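Local coordinates for protein putative branched-chain amino acid aminotransferase IlvE (PDB 4DQN) that probably catalyses the pyridoxal 5'-phosphate-dependent transfer of amino groups between branched-chain amino acids and 2-oxoglutarate, at residues L9-L14 / Y117-G122; G63-R68 / C287-V292; G124-L129 / M155-Y160. One frame throughout, in Å; residues are numbered along the deposited sequence.

In the fold
The chain enters interaction 1 near its N terminus, in the loop before strand 24-30. That contact closes when the loop after helix 100-113 meets W11, a span that already takes in segment 63-68 of interaction 2, on strand 59-68; interactions 1 and 2 therefore cross. Interaction 3 begins just after interaction 1 closes. It joins two neighbouring strands of the seven-stranded antiparallel sheet, 126-136 and 147-157, and lies wholly within the span from 63-68 to 287-292. Interaction 2 closes last, joining that sheet to the mixed sheet of strands 281-288 and 292-301. R68 links interactions 1 and 2 by bonding to V118 O and P119 O, and strands 59-68 and 126-136 pair between interactions 2 and 3.

Interaction 1 (L9-L14 / Y117-G122); sequences LDWKNL and YVPPYG
W11 and P119 mark the closest backbone approach, with their CA atoms 6.4 Å apart, between two segments that both lack regular strand pairing. Residues 9-14 precede strand 24-30 and turn at D10, the centre of an inverse gamma turn; just beyond it, N13 ND2 donates back to D10 OD2 at 3.0 Å. Opposite them, 117-122 is the loop that leads from helix 100-113 to strand 126-136.

The indole of W11 carries most of the contact. With chi1 at -55°, its CG stands anti to the carbonyl carbon, and the side chain leaves the backbone toward 117-122. One face of the indole takes both prolines: P120 CD sits 3.3 Å from the centroid of the five-membered ring, only 5° off its normal, while P119 CA lies 3.9 Å from the centroid of the six-membered ring. P119 CB also comes within 3.6 Å of W11 CE3. On the opposite face is L9 O, 3.1 Å above the ring plane and displaced toward the rim. The W11 and P120 side chains cross at about a right angle. Farther along, L9 CD1 meets the edge of the Y117 ring at CD2, 4.1 Å away.

Beyond the pair, R68 bonds to V118 O and P119 O, tying the proline loop to strand 59-68, and W11 also touches T123. The two segments share no hydrogen bond. Cohesion between them rests on apolar contact and on two CH-pi interactions, in which proline C-H groups, probably slightly polarised by the adjacent nitrogen, face the electron-rich indole.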
loop_
_atom_site.group_PDB
_atom_site.type_symbol
_atom_site.label_atom_id
_atom_site.label_comp_id
_atom_site.label_asym_id
_atom_site.label_seq_id
_atom_site.Cartn_x
_atom_site.Cartn_y
_atom_site.Cartn_z
ATOM N N LEU A 9 -29.376 -11.298 -16.974
ATOM C CA LEU A 9 -28.367 -10.271 -17.202
ATOM C C LEU A 9 -27.743 -10.449 -18.590
ATOM O O LEU A 9 -27.834 -11.530 -19.179
ATOM C CB LEU A 9 -27.295 -10.361 -16.117
ATOM C CG LEU A 9 -27.666 -10.019 -14.679
ATOM C CD1 LEU A 9 -26.479 -10.220 -13.736
ATOM C CD2 LEU A 9 -28.162 -8.591 -14.633
ATOM N N ASP A 10 -27.119 -9.395 -19.110
ATOM C CA ASP A 10 -26.452 -9.457 -20.412
ATOM C C ASP A 10 -25.138 -10.234 -20.294
ATOM O O ASP A 10 -24.057 -9.661 -20.449
ATOM C CB ASP A 10 -26.193 -8.040 -20.933
ATOM C CG ASP A 10 -25.832 -8.011 -22.405
ATOM O OD1 ASP A 10 -25.956 -9.065 -23.067
ATOM O OD2 ASP A 10 -25.438 -6.927 -22.900
ATOM N N TRP A 11 -25.252 -11.540 -20.042
ATOM C CA TRP A 11 -24.122 -12.398 -19.652
ATOM C C TRP A 11 -22.854 -12.267 -20.476
ATOM O O TRP A 11 -21.753 -12.143 -19.926
ATOM C CB TRP A 11 -24.547 -13.861 -19.615
ATOM C CG TRP A 11 -25.734 -14.141 -18.747
ATOM C CD1 TRP A 11 -26.972 -14.545 -19.159
ATOM C CD2 TRP A 11 -25.797 -14.050 -17.315
ATOM N NE1 TRP A 11 -27.798 -14.716 -18.073
ATOM C CE2 TRP A 11 -27.103 -14.418 -16.929
ATOM C CE3 TRP A 11 -24.874 -13.698 -16.324
ATOM C CZ2 TRP A 11 -27.510 -14.445 -15.590
ATOM C CZ3 TRP A 11 -25.278 -13.730 -14.990
ATOM C CH2 TRP A 11 -26.583 -14.099 -14.637
ATOM N N LYS A 12 -23.000 -12.301 -21.794
ATOM C CA LYS A 12 -21.834 -12.224 -22.666
ATOM C C LYS A 12 -21.171 -10.841 -22.645
ATOM O O LYS A 12 -19.983 -10.714 -22.939
ATOM C CB LYS A 12 -22.200 -12.642 -24.095
ATOM C CG LYS A 12 -22.249 -14.157 -24.289
ATOM C CD LYS A 12 -22.675 -14.525 -25.703
ATOM C CE LYS A 12 -21.916 -13.703 -26.734
ATOM N NZ LYS A 12 -22.417 -13.901 -28.133
ATOM N N ASN A 13 -21.928 -9.811 -22.280
ATOM C CA ASN A 13 -21.397 -8.450 -22.340
ATOM C C ASN A 13 -21.124 -7.806 -20.982
ATOM O O ASN A 13 -20.896 -6.601 -20.883
ATOM C CB ASN A 13 -22.281 -7.575 -23.224
ATOM C CG ASN A 13 -22.482 -8.184 -24.599
ATOM O OD1 ASN A 13 -21.534 -8.700 -25.202
ATOM N ND2 ASN A 13 -23.720 -8.171 -25.083
ATOM N N LEU A 14 -21.133 -8.624 -19.934
ATOM C CA LEU A 14 -20.542 -8.202 -18.685
ATOM C C LEU A 14 -19.096 -8.006 -19.042
ATOM O O LEU A 14 -18.567 -8.676 -19.940
ATOM C CB LEU A 14 -20.625 -9.305 -17.639
ATOM C CG LEU A 14 -22.037 -9.701 -17.246
ATOM C CD1 LEU A 14 -21.982 -10.764 -16.190
ATOM C CD2 LEU A 14 -22.822 -8.486 -16.763
ATOM N N TYR A 117 -26.786 -15.723 -9.766
ATOM C CA TYR A 117 -25.902 -14.803 -10.494
ATOM C C TYR A 117 -24.706 -15.502 -11.140
ATOM O O TYR A 117 -23.923 -14.873 -11.863
ATOM C CB TYR A 117 -25.410 -13.664 -9.581
ATOM C CG TYR A 117 -26.503 -12.713 -9.175
ATOM C CD1 TYR A 117 -27.266 -12.950 -8.039
ATOM C CD2 TYR A 117 -26.775 -11.579 -9.927
ATOM C CE1 TYR A 117 -28.270 -12.093 -7.667
ATOM C CE2 TYR A 117 -27.779 -10.708 -9.557
ATOM C CZ TYR A 117 -28.522 -10.979 -8.424
ATOM O OH TYR A 117 -29.527 -10.127 -8.032
ATOM N N VAL A 118 -24.542 -16.790 -10.868
ATOM C CA VAL A 118 -23.525 -17.559 -11.573
ATOM C C VAL A 118 -24.029 -17.738 -13.016
ATOM O O VAL A 118 -25.058 -18.384 -13.234
ATOM C CB VAL A 118 -23.275 -18.928 -10.903
ATOM C CG1 VAL A 118 -22.136 -19.662 -11.604
ATOM C CG2 VAL A 118 -22.941 -18.744 -9.425
ATOM N N PRO A 119 -23.325 -17.139 -13.997
ATOM C CA PRO A 119 -23.789 -17.105 -15.392
ATOM C C PRO A 119 -24.053 -18.501 -15.957
ATOM O O PRO A 119 -23.473 -19.473 -15.473
ATOM C CB PRO A 119 -22.619 -16.450 -16.126
ATOM C CG PRO A 119 -21.987 -15.550 -15.058
ATOM C CD PRO A 119 -22.050 -16.416 -13.830
ATOM N N PRO A 120 -24.933 -18.596 -16.966
ATOM C CA PRO A 120 -25.251 -19.884 -17.583
ATOM C C PRO A 120 -24.060 -20.474 -18.335
ATOM O O PRO A 120 -23.231 -19.739 -18.860
ATOM C CB PRO A 120 -26.357 -19.524 -18.592
ATOM C CG PRO A 120 -26.918 -18.232 -18.124
ATOM C CD PRO A 120 -25.752 -17.500 -17.514
ATOM N N TYR A 121 -23.984 -21.798 -18.375
ATOM C CA TYR A 121 -23.107 -22.515 -19.297
ATOM C C TYR A 121 -23.739 -22.322 -20.689
ATOM O O TYR A 121 -24.960 -22.446 -20.806
ATOM C CB TYR A 121 -23.151 -23.994 -18.887
ATOM C CG TYR A 121 -22.254 -24.916 -19.672
ATOM C CD1 TYR A 121 -22.661 -25.438 -20.895
ATOM C CD2 TYR A 121 -21.007 -25.284 -19.183
ATOM C CE1 TYR A 121 -21.845 -26.297 -21.615
ATOM C CE2 TYR A 121 -20.180 -26.144 -19.899
ATOM C CZ TYR A 121 -20.607 -26.639 -21.112
ATOM O OH TYR A 121 -19.795 -27.491 -21.822
ATOM N N GLY A 122 -22.992 -22.001 -21.747
ATOM C CA GLY A 122 -21.575 -21.699 -21.749
ATOM C C GLY A 122 -21.354 -20.302 -22.328
ATOM O O GLY A 122 -21.129 -20.106 -23.530
#

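Interaction 2 (G63-R68 / C287-V292); sequences GLKAYR and CGTAAV
K65 reaches the turn at T289 with its ammonium group: NZ bonds to T289 O at 2.9 Å, approaching the carbonyl at a C=O...N angle of 142° and tilted 22° from its plane. A water extends this grip, accepting from K65 NZ at 2.8 Å and donating to A290 O at 2.9 Å. The lysine chain is extended beyond CG, and its methylenes slide past T289 in the opposite direction, with CG 4.0 Å from T289 CG2. That methyl, anti to the backbone N of T289, also packs on L64 CA at 3.9 Å. A second water links the G63 carbonyl to the T289 hydroxyl, donating to G63 O at 3.2 Å.

The next shell fixes both partners. L64 and A66 pair through their backbones with L129 and L127, holding strand 64-68 in its sheet, and the K65 side chain touches T126. Across the contact, G288 N bonds to V292 O, closing the three residues 289-291 into a compact loop with helical backbone angles; the reverse bond is unusually short and its exact geometry doubtful. V292 in turn packs on Y322 and T326 of helix 316-329.

The loop is the tip of a beta hairpin formed by strands 281-288 and 292-301. Here it joins the two sheets of a class-IV aminotransferase, with G63 about 5 Å from the side chain of K188, the lysine predicted to carry pyridoxal phosphate, which is not attached here.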
loop_
_atom_site.group_PDB
_atom_site.type_symbol
_atom_site.label_atom_id
_atom_site.label_comp_id
_atom_site.label_asym_id
_atom_site.label_seq_id
_atom_site.Cartn_x
_atom_site.Cartn_y
_atom_site.Cartn_z
ATOM N N GLY A 63 -8.807 -13.320 -5.376
ATOM C CA GLY A 63 -9.708 -13.329 -6.508
ATOM C C GLY A 63 -9.815 -14.755 -6.992
ATOM O O GLY A 63 -8.795 -15.412 -7.233
ATOM N N LEU A 64 -11.043 -15.241 -7.126
ATOM C CA LEU A 64 -11.258 -16.607 -7.598
ATOM C C LEU A 64 -12.639 -16.681 -8.209
ATOM O O LEU A 64 -13.485 -15.826 -7.945
ATOM C CB LEU A 64 -11.075 -17.637 -6.469
ATOM C CG LEU A 64 -12.016 -17.646 -5.254
ATOM C CD1 LEU A 64 -11.926 -18.973 -4.507
ATOM C CD2 LEU A 64 -11.746 -16.470 -4.297
ATOM N N LYS A 65 -12.869 -17.684 -9.052
ATOM C CA LYS A 65 -14.115 -17.749 -9.804
ATOM C C LYS A 65 -14.940 -18.989 -9.481
ATOM O O LYS A 65 -14.390 -20.033 -9.118
ATOM C CB LYS A 65 -13.820 -17.695 -11.314
ATOM C CG LYS A 65 -13.475 -16.294 -11.808
ATOM C CD LYS A 65 -12.890 -16.329 -13.224
ATOM C CE LYS A 65 -12.776 -14.938 -13.816
ATOM N NZ LYS A 65 -12.155 -14.972 -15.177
ATOM N N ALA A 66 -16.264 -18.851 -9.596
ATOM C CA ALA A 66 -17.169 -19.996 -9.531
ATOM C C ALA A 66 -17.664 -20.230 -10.944
ATOM O O ALA A 66 -17.997 -19.275 -11.655
ATOM C CB ALA A 66 -18.354 -19.724 -8.576
ATOM N N TYR A 67 -17.716 -21.494 -11.350
ATOM C CA TYR A 67 -18.000 -21.848 -12.732
ATOM C C TYR A 67 -19.243 -22.719 -12.772
ATOM O O TYR A 67 -19.331 -23.691 -12.022
ATOM C CB TYR A 67 -16.822 -22.658 -13.303
ATOM C CG TYR A 67 -15.484 -21.943 -13.255
ATOM C CD1 TYR A 67 -14.701 -21.956 -12.098
ATOM C CD2 TYR A 67 -15.003 -21.261 -14.365
ATOM C CE1 TYR A 67 -13.474 -21.288 -12.054
ATOM C CE2 TYR A 67 -13.783 -20.599 -14.331
ATOM C CZ TYR A 67 -13.027 -20.620 -13.175
ATOM O OH TYR A 67 -11.812 -19.965 -13.148
ATOM N N ARG A 68 -20.204 -22.394 -13.632
ATOM C CA ARG A 68 -21.332 -23.311 -13.835
ATOM C C ARG A 68 -20.967 -24.377 -14.867
ATOM O O ARG A 68 -20.396 -24.066 -15.917
ATOM C CB ARG A 68 -22.598 -22.562 -14.263
ATOM C CG ARG A 68 -23.853 -23.417 -14.151
ATOM C CD ARG A 68 -25.093 -22.670 -14.602
ATOM N NE ARG A 68 -25.381 -21.502 -13.759
ATOM C CZ ARG A 68 -26.003 -21.567 -12.582
ATOM N NH1 ARG A 68 -26.391 -22.743 -12.100
ATOM N NH2 ARG A 68 -26.246 -20.458 -11.889
ATOM N N CYS A 287 -0.940 -14.571 -17.517
ATOM C CA CYS A 287 -1.942 -15.468 -16.948
ATOM C C CYS A 287 -2.379 -15.020 -15.559
ATOM O O CYS A 287 -1.585 -14.471 -14.795
ATOM C CB CYS A 287 -1.446 -16.913 -16.937
ATOM S SG CYS A 287 -0.003 -17.227 -15.898
ATOM N N GLY A 288 -3.653 -15.231 -15.248
ATOM C CA GLY A 288 -4.201 -14.851 -13.954
ATOM C C GLY A 288 -5.676 -15.208 -13.903
ATOM O O GLY A 288 -6.256 -15.577 -14.927
ATOM N N THR A 289 -6.286 -15.100 -12.725
ATOM C CA THR A 289 -7.702 -15.438 -12.548
ATOM C C THR A 289 -8.632 -14.649 -13.466
ATOM O O THR A 289 -9.469 -15.220 -14.181
ATOM C CB THR A 289 -8.144 -15.215 -11.100
ATOM O OG1 THR A 289 -7.426 -16.115 -10.240
ATOM C CG2 THR A 289 -9.650 -15.448 -10.962
ATOM N N ALA A 290 -8.479 -13.332 -13.458
ATOM C CA ALA A 290 -9.342 -12.473 -14.258
ATOM C C ALA A 290 -9.004 -12.618 -15.735
ATOM O O ALA A 290 -9.885 -12.707 -16.597
ATOM C CB ALA A 290 -9.192 -11.017 -13.811
ATOM N N ALA A 291 -7.707 -12.657 -16.011
ATOM C CA ALA A 291 -7.204 -12.728 -17.370
ATOM C C ALA A 291 -7.410 -14.107 -18.021
ATOM O O ALA A 291 -7.712 -14.191 -19.217
ATOM C CB ALA A 291 -5.721 -12.346 -17.375
ATOM N N VAL A 292 -7.273 -15.165 -17.217
ATOM C CA VAL A 292 -7.099 -16.544 -17.693
ATOM C C VAL A 292 -5.775 -16.626 -18.446
ATOM O O VAL A 292 -4.718 -16.747 -17.823
ATOM C CB VAL A 292 -8.279 -17.073 -18.523
ATOM C CG1 VAL A 292 -8.134 -18.557 -18.712
ATOM C CG2 VAL A 292 -9.599 -16.771 -17.819
HETATM O O HOH W 1 -6.425 -17.291 -8.336
HETATM O O HOH W 2 -12.734 -12.536 -16.355
#

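Interaction 3 (G124-L129 / M155-Y160); sequences GATLYL and MPVGNY
Y128 presents its ring edge to M155, whose CE lies near the ring plane, 4.2 Å from CD2, while V157 CG1 approaches the ring obliquely and meets Y128 CB at 3.7 Å. The phenol ring also takes F16 in an edge-to-face pair, and I140 of the second subunit packs on both Y128 and M155, so at these two residues this side of the strands meets the dimer partner. The two segments belong to the antiparallel beta hairpin of strands 126-136 and 147-157.

T126 and V157 form one hydrogen-bonded pair, each N-H reaching the other's carbonyl: T126 N to V157 O at 3.1 Å and V157 N to T126 O at 2.9 Å. Y128 and M155 form the second such pair, and between them L127 faces P156 as the non-hydrogen-bonded pair. T126, Y128, M155 and V157 point to one side of the sheet, L127 and P156 to the other. T126 OG1 sits between its backbone N and carbonyl carbon (chi1 57°), which brings it to 3.4 Å from V157 CG2.

Past the strand ends the two segments stay close. G124, with positive phi and no side chain, lets N159 ND2 come to 3.7 Å from its CA; N159 OD1 is taken by F161 N. One water completes the join, donating to G124 O and G158 O and accepting from T126 OG1 at 2.9 Å.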
loop_
_atom_site.group_PDB
_atom_site.type_symbol
_atom_site.label_atom_id
_atom_site.label_comp_id
_atom_site.label_asym_id
_atom_site.label_seq_id
_atom_site.Cartn_x
_atom_site.Cartn_y
_atom_site.Cartn_z
ATOM N N GLY A 124 -18.996 -18.559 -21.034
ATOM C CA GLY A 124 -17.614 -18.303 -20.658
ATOM C C GLY A 124 -17.537 -17.327 -19.491
ATOM O O GLY A 124 -16.451 -16.952 -19.032
ATOM N N ALA A 125 -18.703 -16.913 -19.001
ATOM C CA ALA A 125 -18.783 -15.967 -17.894
ATOM C C ALA A 125 -18.871 -16.714 -16.566
ATOM O O ALA A 125 -19.283 -17.881 -16.514
ATOM C CB ALA A 125 -19.967 -15.045 -18.069
ATOM N N THR A 126 -18.484 -16.040 -15.487
ATOM C CA THR A 126 -18.338 -16.702 -14.197
ATOM C C THR A 126 -18.789 -15.789 -13.064
ATOM O O THR A 126 -19.066 -14.611 -13.278
ATOM C CB THR A 126 -16.862 -17.064 -13.937
ATOM O OG1 THR A 126 -16.062 -15.871 -14.010
ATOM C CG2 THR A 126 -16.355 -18.079 -14.958
ATOM N N LEU A 127 -18.863 -16.335 -11.854
ATOM C CA LEU A 127 -19.090 -15.505 -10.682
ATOM C C LEU A 127 -17.734 -15.226 -10.045
ATOM O O LEU A 127 -17.083 -16.134 -9.533
ATOM C CB LEU A 127 -20.013 -16.200 -9.669
ATOM C CG LEU A 127 -20.408 -15.298 -8.484
ATOM C CD1 LEU A 127 -21.364 -14.218 -8.936
ATOM C CD2 LEU A 127 -21.013 -16.103 -7.323
ATOM N N TYR A 128 -17.300 -13.974 -10.086
ATOM C CA TYR A 128 -16.010 -13.611 -9.498
ATOM C C TYR A 128 -16.177 -13.320 -8.008
ATOM O O TYR A 128 -17.047 -12.545 -7.618
ATOM C CB TYR A 128 -15.429 -12.391 -10.217
ATOM C CG TYR A 128 -14.081 -11.943 -9.679
ATOM C CD1 TYR A 128 -12.922 -12.682 -9.928
ATOM C CD2 TYR A 128 -13.971 -10.777 -8.933
ATOM C CE1 TYR A 128 -11.687 -12.265 -9.437
ATOM C CE2 TYR A 128 -12.743 -10.348 -8.447
ATOM C CZ TYR A 128 -11.615 -11.094 -8.700
ATOM O OH TYR A 128 -10.404 -10.670 -8.202
ATOM N N LEU A 129 -15.338 -13.948 -7.189
ATOM C CA LEU A 129 -15.347 -13.738 -5.751
ATOM C C LEU A 129 -14.157 -12.876 -5.379
ATOM O O LEU A 129 -13.045 -13.127 -5.835
ATOM C CB LEU A 129 -15.214 -15.082 -5.025
ATOM C CG LEU A 129 -16.517 -15.796 -4.652
ATOM C CD1 LEU A 129 -17.414 -15.933 -5.842
ATOM C CD2 LEU A 129 -16.250 -17.171 -4.064
ATOM N N MET A 155 -19.514 -10.919 -7.860
ATOM C CA MET A 155 -20.094 -10.223 -8.997
ATOM C C MET A 155 -19.896 -11.074 -10.240
ATOM O O MET A 155 -18.858 -11.723 -10.407
ATOM C CB MET A 155 -19.448 -8.845 -9.195
ATOM C CG MET A 155 -17.968 -8.902 -9.549
ATOM S SD MET A 155 -16.961 -7.823 -8.509
ATOM C CE MET A 155 -17.055 -8.695 -6.934
ATOM N N PRO A 156 -20.905 -11.096 -11.116
ATOM C CA PRO A 156 -20.726 -11.848 -12.359
ATOM C C PRO A 156 -19.775 -11.095 -13.297
ATOM O O PRO A 156 -19.874 -9.865 -13.399
ATOM C CB PRO A 156 -22.146 -11.903 -12.926
ATOM C CG PRO A 156 -22.814 -10.658 -12.398
ATOM C CD PRO A 156 -22.243 -10.486 -11.004
ATOM N N VAL A 157 -18.842 -11.798 -13.939
ATOM C CA VAL A 157 -17.933 -11.134 -14.878
ATOM C C VAL A 157 -17.961 -11.851 -16.224
ATOM O O VAL A 157 -18.261 -13.038 -16.280
ATOM C CB VAL A 157 -16.479 -11.047 -14.333
ATOM C CG1 VAL A 157 -16.445 -10.238 -13.027
ATOM C CG2 VAL A 157 -15.873 -12.431 -14.117
ATOM N N GLY A 158 -17.662 -11.136 -17.304
ATOM C CA GLY A 158 -17.788 -11.709 -18.633
ATOM C C GLY A 158 -16.575 -12.517 -19.048
ATOM O O GLY A 158 -15.542 -12.488 -18.364
ATOM N N ASN A 159 -16.713 -13.231 -20.171
ATOM C CA ASN A 159 -15.633 -14.021 -20.776
ATOM C C ASN A 159 -14.389 -13.181 -21.033
ATOM O O ASN A 159 -13.275 -13.597 -20.700
ATOM C CB ASN A 159 -16.114 -14.656 -22.098
ATOM C CG ASN A 159 -15.097 -15.637 -22.714
ATOM O OD1 ASN A 159 -13.881 -15.443 -22.632
ATOM N ND2 ASN A 159 -15.610 -16.686 -23.354
ATOM N N TYR A 160 -14.600 -12.013 -21.635
ATOM C CA TYR A 160 -13.530 -11.117 -22.085
ATOM C C TYR A 160 -12.909 -11.594 -23.402
ATOM O O TYR A 160 -12.443 -10.784 -24.203
ATOM C CB TYR A 160 -12.482 -10.857 -20.986
ATOM C CG TYR A 160 -11.266 -10.067 -21.433
ATOM C CD1 TYR A 160 -11.403 -8.868 -22.139
ATOM C CD2 TYR A 160 -9.976 -10.508 -21.129
ATOM C CE1 TYR A 160 -10.291 -8.141 -22.549
ATOM C CE2 TYR A 160 -8.859 -9.782 -21.530
ATOM C CZ TYR A 160 -9.023 -8.603 -22.237
ATOM O OH TYR A 160 -7.914 -7.889 -22.629
HETATM O O HOH W 3 -15.288 -15.076 -16.657
#